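Local coordinates for protein probable branched-chain-amino-acid aminotransferase (Thermotoga maritima MSB8, PDB 3CSW) that probably catalyses the pyridoxal-phosphate-dependent transfer of the amino group of leucine, isoleucine or valine to 2-oxoglutarate, giving the branched-chain 2-oxo acid and glutamate, at residues 43-48 with 238-243; 126-131 with 249-254; 184-189 with 231-236. All blocks are in the same frame, centred on the assembly; numbering follows the deposited sequence.

From the N terminus, residues 43-48 of strand 42-49 meet 238-243, closing a loop of about 190 residues (contact 1). Residues 126-131 start inside that loop but are closed by 249-254 after its end, so contacts 1 and 2 cross. Contact 3, 184-189 with 231-236, is nested inside both. Contact 1 brings the antiparallel sheet of strand 42-49 against the cofactor-binding turn after strand 234-239, and contact 3 pairs that same strand with 181-186. Contact 2 builds a separate mixed sheet, whose Val127 and Leu250 pack on Met235 of contact 3.

Contact 1 (43-48 with 238-243); sequences YETLRT and THTSAG. With PLP (pyridoxal-5'-phosphate), chain E.
Thr240 stands between strand 43-48 and the cofactor, with its two branches serving different partners. CG2, anti to the backbone N, presses on the strand backbone, 3.6 Å from Arg47 N. OG1, anti to the carbonyl carbon and beside its own N (chi1 -74°), gives a hydrogen bond to PLP O3P (2.8 Å), and Thr240 N reaches the same oxygen at 3.1 Å, so hydroxyl and amide fix one phosphate oxygen. The CB and CG methylenes of Arg47 run alongside Thr240 CG2, the two side chains pointing opposite ways (Arg47 CG to Thr240 CG2 3.8 Å). Arg47 then bends at chi3 (-76°), turning the guanidinium back to its own strand. There NE and NH2 grip Thr48 O side-on, each at 2.9 Å, with that oxygen in the guanidinium plane, which should hold the group's rotation. Arg47 CD passes 3.1 Å from Thr240 O, while Arg47 NH1 makes a weak, bent bond to Ser241 O (3.1 Å, 134°). Backbone bonds between His239 and Gly243 close the tight turn that carries Thr240. As in other class-IV aminotransferases, PLP lies in the cleft between two domains, which this contact spans beside the phosphate. Around it, strand 43-48 hydrogen-bonds to strand 96-102 through Leu46 and Ile98, Leu46 and Thr240 both touch His59 of helix 56-68, and Thr238 packs on helix 203-214.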
loop_
_atom_site.group_PDB
_atom_site.type_symbol
_atom_site.label_atom_id
_atom_site.label_comp_id
_atom_site.label_asym_id
_atom_site.label_seq_id
_atom_site.Cartn_x
_atom_site.Cartn_y
_atom_site.Cartn_z
ATOM N N TYR A 43 -25.555 -11.571 -2.970
ATOM C CA TYR A 43 -26.140 -12.244 -4.128
ATOM C C TYR A 43 -25.317 -13.358 -4.764
ATOM O O TYR A 43 -24.112 -13.468 -4.552
ATOM C CB TYR A 43 -26.483 -11.201 -5.202
ATOM C CG TYR A 43 -25.304 -10.729 -6.022
ATOM C CD1 TYR A 43 -24.475 -9.715 -5.556
ATOM C CD2 TYR A 43 -25.031 -11.277 -7.280
ATOM C CE1 TYR A 43 -23.394 -9.271 -6.295
ATOM C CE2 TYR A 43 -23.952 -10.837 -8.035
ATOM C CZ TYR A 43 -23.140 -9.828 -7.526
ATOM O OH TYR A 43 -22.069 -9.366 -8.228
ATOM N N GLU A 44 -26.013 -14.164 -5.565
ATOM C CA GLU A 44 -25.420 -15.224 -6.382
ATOM C C GLU A 44 -26.098 -15.262 -7.752
ATOM O O GLU A 44 -27.245 -14.830 -7.888
ATOM C CB GLU A 44 -25.585 -16.585 -5.691
ATOM C CG GLU A 44 -24.593 -16.873 -4.566
ATOM C CD GLU A 44 -23.135 -16.886 -5.044
ATOM O OE1 GLU A 44 -22.880 -17.328 -6.171
ATOM O OE2 GLU A 44 -22.245 -16.457 -4.281
ATOM N N THR A 45 -25.376 -15.758 -8.762
ATOM C CA THR A 45 -25.920 -15.948 -10.109
ATOM C C THR A 45 -25.727 -17.409 -10.504
ATOM O O THR A 45 -24.690 -17.990 -10.229
ATOM C CB THR A 45 -25.262 -15.022 -11.168
ATOM O OG1 THR A 45 -23.870 -15.343 -11.327
ATOM C CG2 THR A 45 -25.421 -13.543 -10.778
ATOM N N LEU A 46 -26.749 -18.008 -11.114
ATOM C CA LEU A 46 -26.682 -19.392 -11.561
ATOM C C LEU A 46 -27.161 -19.458 -12.992
ATOM O O LEU A 46 -27.789 -18.524 -13.485
ATOM C CB LEU A 46 -27.561 -20.326 -10.702
ATOM C CG LEU A 46 -27.334 -20.437 -9.181
ATOM C CD1 LEU A 46 -28.079 -19.321 -8.443
ATOM C CD2 LEU A 46 -27.763 -21.805 -8.680
ATOM N N ARG A 47 -26.819 -20.549 -13.674
ATOM C CA ARG A 47 -27.423 -20.880 -14.965
ATOM C C ARG A 47 -27.876 -22.327 -14.922
ATOM O O ARG A 47 -27.525 -23.059 -14.013
ATOM C CB ARG A 47 -26.453 -20.669 -16.122
ATOM C CG ARG A 47 -25.288 -21.647 -16.177
ATOM C CD ARG A 47 -24.707 -21.708 -17.578
ATOM N NE ARG A 47 -25.590 -22.481 -18.427
ATOM C CZ ARG A 47 -25.446 -22.617 -19.737
ATOM N NH1 ARG A 47 -24.458 -22.008 -20.391
ATOM N NH2 ARG A 47 -26.305 -23.380 -20.397
ATOM N N THR A 48 -28.664 -22.732 -15.913
ATOM C CA THR A 48 -29.098 -24.105 -16.033
ATOM C C THR A 48 -28.415 -24.785 -17.216
ATOM O O THR A 48 -27.970 -24.126 -18.150
ATOM C CB THR A 48 -30.615 -24.202 -16.276
ATOM O OG1 THR A 48 -30.933 -23.490 -17.477
ATOM C CG2 THR A 48 -31.409 -23.605 -15.096
ATOM N N THR A 238 -13.484 -16.833 -17.342
ATOM C CA THR A 238 -14.469 -17.821 -16.918
ATOM C C THR A 238 -15.576 -17.142 -16.099
ATOM O O THR A 238 -15.298 -16.372 -15.198
ATOM C CB THR A 238 -13.804 -18.969 -16.073
ATOM O OG1 THR A 238 -13.274 -18.442 -14.851
ATOM C CG2 THR A 238 -12.681 -19.650 -16.846
ATOM N N HIS A 239 -16.830 -17.430 -16.417
ATOM C CA HIS A 239 -17.957 -16.973 -15.600
ATOM C C HIS A 239 -19.180 -17.865 -15.827
ATOM O O HIS A 239 -19.268 -18.550 -16.822
ATOM C CB HIS A 239 -18.273 -15.473 -15.826
ATOM C CG HIS A 239 -18.676 -15.113 -17.224
ATOM N ND1 HIS A 239 -19.990 -14.874 -17.588
ATOM C CD2 HIS A 239 -17.935 -14.918 -18.340
ATOM C CE1 HIS A 239 -20.037 -14.557 -18.870
ATOM N NE2 HIS A 239 -18.810 -14.580 -19.353
ATOM N N THR A 240 -20.120 -17.841 -14.890
ATOM C CA THR A 240 -21.261 -18.743 -14.893
ATOM C C THR A 240 -22.017 -18.858 -16.229
ATOM O O THR A 240 -22.239 -19.972 -16.737
ATOM C CB THR A 240 -22.279 -18.378 -13.752
ATOM O OG1 THR A 240 -21.753 -18.775 -12.473
ATOM C CG2 THR A 240 -23.588 -19.087 -13.958
ATOM N N SER A 241 -22.410 -17.719 -16.799
ATOM C CA SER A 241 -23.323 -17.752 -17.934
ATOM C C SER A 241 -22.720 -18.379 -19.166
ATOM O O SER A 241 -23.398 -19.155 -19.827
ATOM C CB SER A 241 -23.909 -16.357 -18.247
ATOM O OG SER A 241 -22.896 -15.403 -18.499
ATOM N N ALA A 242 -21.446 -18.098 -19.431
ATOM C CA ALA A 242 -20.812 -18.454 -20.683
ATOM C C ALA A 242 -19.766 -19.566 -20.597
ATOM O O ALA A 242 -19.441 -20.151 -21.612
ATOM C CB ALA A 242 -20.191 -17.194 -21.321
ATOM N N GLY A 243 -19.242 -19.871 -19.411
ATOM C CA GLY A 243 -18.209 -20.907 -19.276
ATOM C C GLY A 243 -16.824 -20.351 -19.603
ATOM O O GLY A 243 -16.406 -19.377 -18.989
HETATM N N1 PLP E . -15.280 -12.300 -10.333
HETATM C C2 PLP E . -16.296 -11.422 -9.974
HETATM C C2A PLP E . -15.901 -10.068 -9.470
HETATM C C3 PLP E . -17.647 -11.819 -10.094
HETATM O O3 PLP E . -18.669 -10.939 -9.826
HETATM C C4 PLP E . -17.953 -13.113 -10.578
HETATM C C4A PLP E . -19.382 -13.539 -10.778
HETATM O O4A PLP E . -19.988 -13.218 -11.817
HETATM C C5 PLP E . -16.907 -13.980 -10.941
HETATM C C6 PLP E . -15.582 -13.563 -10.803
HETATM C C5A PLP E . -17.174 -15.276 -11.672
HETATM O O4P PLP E . -17.522 -16.299 -10.750
HETATM P P PLP E . -18.427 -17.589 -11.170
HETATM O O1P PLP E . -18.882 -18.339 -9.901
HETATM O O2P PLP E . -17.609 -18.512 -12.028
HETATM O O3P PLP E . -19.610 -17.024 -11.945
#

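Contact 2 (126-131 with 249-254); sequences EVKISN and RLNEHS
Residues 126-127 and 249-250 run parallel as neighbouring strands, pairing Glu126 with Arg249 and Val127 with Leu250 through straight bonds from Val127 N to Arg249 O (3.0 Å) and from Asn251 N to Val127 O (2.9 Å). Asn251 then extends the ladder with its side chain: OD1 uses a lone pair in its amide plane to accept Ile129 N at 2.9 Å, and a water that donates to Ile129 O accepts a weak bond from Asn251 ND2. On the face of Val127 and Leu250, Leu250 CD1 meets Val127 CG2 obliquely at 3.7 Å; it also touches Ile129 CD1 at 3.8 Å. The other face carries charge. Glu126, bent at chi2 (79°), lays OE1 over the CB-CG-CD run of Arg249, the carboxylate and guanidinium planes turned 59° apart, and forms a salt bridge near the guanidinium plane whose Arg249 NH1 to Glu126 OE1 hydrogen bond is weak (3.4 Å). In the conformer described, Glu126 OE2 lies 2.8 Å from Asn251 O, both acceptors and so not bonded. Asn251 O sits over one guanidinium face of Arg249. Glu252 N bonds to Glu231 OE2, and Glu252 OE1 faces Lys186 NZ, both of the second subunit. Leu250 to His253 form a type II' turn, with Asn251 at positive phi (54°), making a beta hairpin with a two-residue loop, whose first strand joins strand 125-129 in a mixed sheet.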
loop_
_atom_site.group_PDB
_atom_site.type_symbol
_atom_site.label_atom_id
_atom_site.label_comp_id
_atom_site.label_asym_id
_atom_site.label_seq_id
_atom_site.Cartn_x
_atom_site.Cartn_y
_atom_site.Cartn_z
ATOM N N GLU A 126 -12.706 -8.915 -26.716
ATOM C CA GLU A 126 -11.790 -7.828 -26.310
ATOM C C GLU A 126 -11.981 -7.535 -24.826
ATOM O O GLU A 126 -13.107 -7.469 -24.349
ATOM C CB GLU A 126 -12.099 -6.536 -27.088
ATOM C CG GLU A 126 -11.448 -5.225 -26.541
ATOM C CD GLU A 126 -9.975 -5.054 -26.912
ATOM O OE1 GLU A 126 -9.579 -5.539 -27.978
ATOM O OE2 GLU A 126 -9.229 -4.403 -26.169
ATOM N N VAL A 127 -10.879 -7.367 -24.095
ATOM C CA VAL A 127 -10.911 -6.940 -22.696
ATOM C C VAL A 127 -9.902 -5.792 -22.547
ATOM O O VAL A 127 -8.971 -5.635 -23.364
ATOM C CB VAL A 127 -10.588 -8.083 -21.676
ATOM C CG1 VAL A 127 -11.544 -9.223 -21.836
ATOM C CG2 VAL A 127 -9.168 -8.596 -21.837
ATOM N N LYS A 128 -10.085 -4.982 -21.515
ATOM C CA LYS A 128 -9.160 -3.894 -21.235
ATOM C C LYS A 128 -8.827 -3.845 -19.759
ATOM O O LYS A 128 -9.649 -4.235 -18.928
ATOM C CB LYS A 128 -9.769 -2.556 -21.677
ATOM C CG LYS A 128 -9.909 -2.448 -23.146
ATOM C CD LYS A 128 -10.591 -1.184 -23.575
ATOM C CE LYS A 128 -10.819 -1.206 -25.070
ATOM N NZ LYS A 128 -11.177 0.147 -25.546
ATOM N N ILE A 129 -7.628 -3.355 -19.427
ATOM C CA ILE A 129 -7.246 -3.089 -18.019
ATOM C C ILE A 129 -8.183 -1.995 -17.456
ATOM O O ILE A 129 -8.352 -0.937 -18.056
ATOM C CB ILE A 129 -5.731 -2.658 -17.863
ATOM C CG1 ILE A 129 -4.776 -3.724 -18.429
ATOM C CG2 ILE A 129 -5.352 -2.419 -16.398
ATOM C CD1 ILE A 129 -4.953 -5.132 -17.833
ATOM N N SER A 130 -8.805 -2.267 -16.317
ATOM C CA SER A 130 -9.672 -1.307 -15.625
ATOM C C SER A 130 -8.856 -0.178 -14.954
ATOM O O SER A 130 -7.693 -0.385 -14.559
ATOM C CB SER A 130 -10.440 -2.063 -14.538
ATOM O OG SER A 130 -11.312 -1.246 -13.806
ATOM N N ASN A 131 -9.495 0.982 -14.785
ATOM C CA ASN A 131 -8.965 2.099 -13.977
ATOM C C ASN A 131 -9.306 1.979 -12.512
ATOM O O ASN A 131 -8.971 2.871 -11.754
ATOM C CB ASN A 131 -9.544 3.452 -14.394
ATOM C CG ASN A 131 -9.182 3.844 -15.780
ATOM O OD1 ASN A 131 -8.069 3.571 -16.266
ATOM N ND2 ASN A 131 -10.125 4.511 -16.450
ATOM N N ARG A 249 -7.902 -10.158 -27.710
ATOM C CA ARG A 249 -7.179 -8.899 -27.576
ATOM C C ARG A 249 -7.317 -8.286 -26.155
ATOM O O ARG A 249 -8.413 -8.225 -25.611
ATOM C CB ARG A 249 -7.739 -7.952 -28.624
ATOM C CG ARG A 249 -6.963 -6.714 -28.899
ATOM C CD ARG A 249 -7.474 -6.148 -30.218
ATOM N NE ARG A 249 -6.632 -5.093 -30.765
ATOM C CZ ARG A 249 -6.884 -3.787 -30.656
ATOM N NH1 ARG A 249 -7.964 -3.352 -30.001
ATOM N NH2 ARG A 249 -6.044 -2.901 -31.205
ATOM N N LEU A 250 -6.185 -7.900 -25.561
ATOM C CA LEU A 250 -6.126 -7.170 -24.305
ATOM C C LEU A 250 -5.596 -5.783 -24.627
ATOM O O LEU A 250 -4.493 -5.642 -25.123
ATOM C CB LEU A 250 -5.195 -7.877 -23.299
ATOM C CG LEU A 250 -4.793 -7.156 -22.010
ATOM C CD1 LEU A 250 -6.010 -6.813 -21.130
ATOM C CD2 LEU A 250 -3.706 -7.979 -21.248
ATOM N N ASN A 251 -6.376 -4.753 -24.331
ATOM C CA ASN A 251 -6.011 -3.395 -24.700
ATOM C C ASN A 251 -5.723 -3.396 -26.223
ATOM O O ASN A 251 -6.621 -3.707 -27.007
ATOM C CB ASN A 251 -4.844 -2.859 -23.834
ATOM C CG ASN A 251 -5.263 -2.479 -22.409
ATOM O OD1 ASN A 251 -6.314 -2.863 -21.921
ATOM N ND2 ASN A 251 -4.424 -1.707 -21.744
ATOM N N GLU A 252 -4.500 -3.086 -26.653
ATOM C CA GLU A 252 -4.169 -3.129 -28.093
ATOM C C GLU A 252 -3.350 -4.368 -28.464
ATOM O O GLU A 252 -2.856 -4.472 -29.579
ATOM C CB GLU A 252 -3.377 -1.892 -28.491
ATOM C CG GLU A 252 -4.094 -0.572 -28.329
ATOM C CD GLU A 252 -3.114 0.603 -28.354
ATOM O OE1 GLU A 252 -2.284 0.742 -27.412
ATOM O OE2 GLU A 252 -3.179 1.384 -29.327
ATOM N N HIS A 253 -3.220 -5.303 -27.530
ATOM C CA HIS A 253 -2.421 -6.496 -27.711
ATOM C C HIS A 253 -3.272 -7.680 -28.151
ATOM O O HIS A 253 -4.022 -8.231 -27.360
ATOM C CB HIS A 253 -1.703 -6.827 -26.387
ATOM C CG HIS A 253 -0.741 -7.972 -26.488
ATOM N ND1 HIS A 253 0.591 -7.801 -26.802
ATOM C CD2 HIS A 253 -0.920 -9.304 -26.324
ATOM C CE1 HIS A 253 1.187 -8.983 -26.827
ATOM N NE2 HIS A 253 0.292 -9.909 -26.538
ATOM N N SER A 254 -3.112 -8.097 -29.403
ATOM C CA SER A 254 -3.789 -9.279 -29.929
ATOM C C SER A 254 -3.065 -10.554 -29.558
ATOM O O SER A 254 -1.842 -10.636 -29.680
ATOM C CB SER A 254 -3.875 -9.224 -31.466
ATOM O OG SER A 254 -4.867 -8.291 -31.884
HETATM O O HOH W 1 -6.631 0.095 -20.081
#

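Contact 3 (184-189 with 231-236); sequences LVKEGK and EADEMF
Val185 runs alongside Glu234 on one face of the sheet, its CB 3.7 Å from Glu234 CB; Val185 CG2 lies against CB and CD of Glu234, while CG1 reaches on to Glu234 OE2 at 3.8 Å. The glutamate arm is extended beyond CG and runs on to Thr264 OG1 and Val263 N at the beginning of helix 262-276, where the helix end would favour its negative charge. Their backbones pair: Val185 N bonds to Glu234 O at 2.8 Å, from above the carbonyl plane, and Glu234 N returns to Val185 O on an in-plane lone pair at 3.2 Å. Asp233 N also reaches Val185 O, but weakly, at 128°. Asp233 and Glu234 thus both face Val185, a classic beta bulge at the start of strand 234-239, set against the type I' turn Lys186 to Lys189 that joins strands 181-186 and 189-193 in a hairpin. The bulge delivers Asp233 to that turn: its OD2 takes Glu187 N at 3.0 Å, arriving from above the carboxylate plane in a nearly straight bond (166°), while a water bridges OD2 to Gly188 N. Lys186 crosses Asp233 at about a right angle. Bent at chi2 (56°), it sends NZ to Glu231 O at 2.8 Å, nearly along the C=O axis. A second water links NZ to Asp233 OD1, whose direct salt bridge to it is long. Leu184 CD1 touches Ala232 CB at 3.9 Å. At the subunit boundary Glu231 OE2 bonds to Glu252 N of the second subunit.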
loop_
_atom_site.group_PDB
_atom_site.type_symbol
_atom_site.label_atom_id
_atom_site.label_comp_id
_atom_site.label_asym_id
_atom_site.label_seq_id
_atom_site.Cartn_x
_atom_site.Cartn_y
_atom_site.Cartn_z
ATOM N N LEU A 184 -4.392 -17.408 -17.987
ATOM C CA LEU A 184 -3.454 -17.234 -19.090
ATOM C C LEU A 184 -2.731 -18.546 -19.353
ATOM O O LEU A 184 -2.685 -19.442 -18.503
ATOM C CB LEU A 184 -2.467 -16.075 -18.859
ATOM C CG LEU A 184 -1.452 -16.141 -17.722
ATOM C CD1 LEU A 184 -0.290 -15.256 -18.042
ATOM C CD2 LEU A 184 -2.079 -15.741 -16.384
ATOM N N VAL A 185 -2.216 -18.687 -20.560
ATOM C CA VAL A 185 -1.458 -19.892 -20.920
ATOM C C VAL A 185 -0.102 -19.417 -21.381
ATOM O O VAL A 185 -0.023 -18.484 -22.177
ATOM C CB VAL A 185 -2.112 -20.735 -22.041
ATOM C CG1 VAL A 185 -1.202 -21.910 -22.423
ATOM C CG2 VAL A 185 -3.515 -21.239 -21.629
ATOM N N LYS A 186 0.950 -20.048 -20.868
ATOM C CA LYS A 186 2.328 -19.716 -21.227
ATOM C C LYS A 186 3.164 -20.976 -21.241
ATOM O O LYS A 186 3.262 -21.653 -20.220
ATOM C CB LYS A 186 2.900 -18.708 -20.225
ATOM C CG LYS A 186 4.286 -18.164 -20.550
ATOM C CD LYS A 186 4.348 -17.522 -21.913
ATOM C CE LYS A 186 5.623 -16.741 -22.070
ATOM N NZ LYS A 186 5.705 -16.143 -23.412
ATOM N N GLU A 187 3.745 -21.276 -22.412
ATOM C CA GLU A 187 4.593 -22.451 -22.618
ATOM C C GLU A 187 3.867 -23.724 -22.185
ATOM O O GLU A 187 4.439 -24.595 -21.517
ATOM C CB GLU A 187 5.945 -22.294 -21.892
ATOM C CG GLU A 187 6.788 -21.100 -22.373
ATOM C CD GLU A 187 8.053 -20.878 -21.543
ATOM O OE1 GLU A 187 8.741 -21.877 -21.216
ATOM O OE2 GLU A 187 8.363 -19.701 -21.232
ATOM N N GLY A 188 2.598 -23.822 -22.565
ATOM C CA GLY A 188 1.787 -24.976 -22.240
ATOM C C GLY A 188 1.248 -25.100 -20.823
ATOM O O GLY A 188 0.525 -26.061 -20.546
ATOM N N LYS A 189 1.599 -24.169 -19.926
ATOM C CA LYS A 189 1.073 -24.178 -18.555
ATOM C C LYS A 189 -0.146 -23.254 -18.424
ATOM O O LYS A 189 -0.117 -22.121 -18.918
ATOM C CB LYS A 189 2.134 -23.718 -17.557
ATOM C CG LYS A 189 3.426 -24.532 -17.529
ATOM C CD LYS A 189 4.430 -23.885 -16.569
ATOM N N GLU A 231 2.600 -10.925 -22.244
ATOM C CA GLU A 231 3.557 -11.872 -22.796
ATOM C C GLU A 231 3.005 -13.273 -22.919
ATOM O O GLU A 231 3.737 -14.185 -23.291
ATOM C CB GLU A 231 4.814 -11.888 -21.954
ATOM C CG GLU A 231 5.454 -10.510 -21.877
ATOM C CD GLU A 231 6.921 -10.571 -21.534
ATOM O OE1 GLU A 231 7.250 -10.843 -20.354
ATOM O OE2 GLU A 231 7.738 -10.332 -22.447
ATOM N N ALA A 232 1.715 -13.441 -22.624
ATOM C CA ALA A 232 1.078 -14.747 -22.621
ATOM C C ALA A 232 0.875 -15.267 -24.038
ATOM O O ALA A 232 0.685 -14.478 -24.971
ATOM C CB ALA A 232 -0.283 -14.650 -21.891
ATOM N N ASP A 233 0.895 -16.591 -24.200
ATOM C CA ASP A 233 0.501 -17.230 -25.463
ATOM C C ASP A 233 -1.025 -17.220 -25.671
ATOM O O ASP A 233 -1.494 -17.079 -26.805
ATOM C CB ASP A 233 1.007 -18.683 -25.541
ATOM C CG ASP A 233 2.507 -18.785 -25.417
ATOM O OD1 ASP A 233 3.185 -17.839 -25.823
ATOM O OD2 ASP A 233 3.012 -19.804 -24.895
ATOM N N GLU A 234 -1.784 -17.396 -24.585
ATOM C CA GLU A 234 -3.236 -17.396 -24.624
ATOM C C GLU A 234 -3.773 -16.718 -23.382
ATOM O O GLU A 234 -3.113 -16.684 -22.368
ATOM C CB GLU A 234 -3.828 -18.834 -24.665
ATOM C CG GLU A 234 -3.123 -19.817 -25.576
ATOM C CD GLU A 234 -3.755 -21.209 -25.605
ATOM O OE1 GLU A 234 -4.988 -21.316 -25.505
ATOM O OE2 GLU A 234 -3.008 -22.198 -25.778
HETATM N N MSE A 235 -5.002 -16.219 -23.477
HETATM C CA MSE A 235 -5.742 -15.684 -22.346
HETATM C C MSE A 235 -7.233 -15.999 -22.513
HETATM O O MSE A 235 -7.737 -16.072 -23.634
HETATM C CB MSE A 235 -5.491 -14.180 -22.246
HETATM C CG MSE A 235 -6.260 -13.441 -21.148
HETATM SE SE MSE A 235 -5.839 -11.551 -21.099
HETATM C CE MSE A 235 -6.910 -11.085 -19.675
ATOM N N PHE A 236 -7.923 -16.250 -21.401
ATOM C CA PHE A 236 -9.377 -16.467 -21.409
ATOM C C PHE A 236 -10.009 -16.105 -20.062
ATOM O O PHE A 236 -9.305 -15.966 -19.043
ATOM C CB PHE A 236 -9.764 -17.891 -21.874
ATOM C CG PHE A 236 -9.399 -19.029 -20.909
ATOM C CD1 PHE A 236 -10.244 -19.368 -19.853
ATOM C CD2 PHE A 236 -8.255 -19.800 -21.113
ATOM C CE1 PHE A 236 -9.931 -20.419 -18.993
ATOM C CE2 PHE A 236 -7.937 -20.857 -20.265
ATOM C CZ PHE A 236 -8.781 -21.163 -19.194
HETATM O O HOH W 2 6.162 -17.953 -25.389
HETATM O O HOH W 3 1.622 -22.088 -24.505
#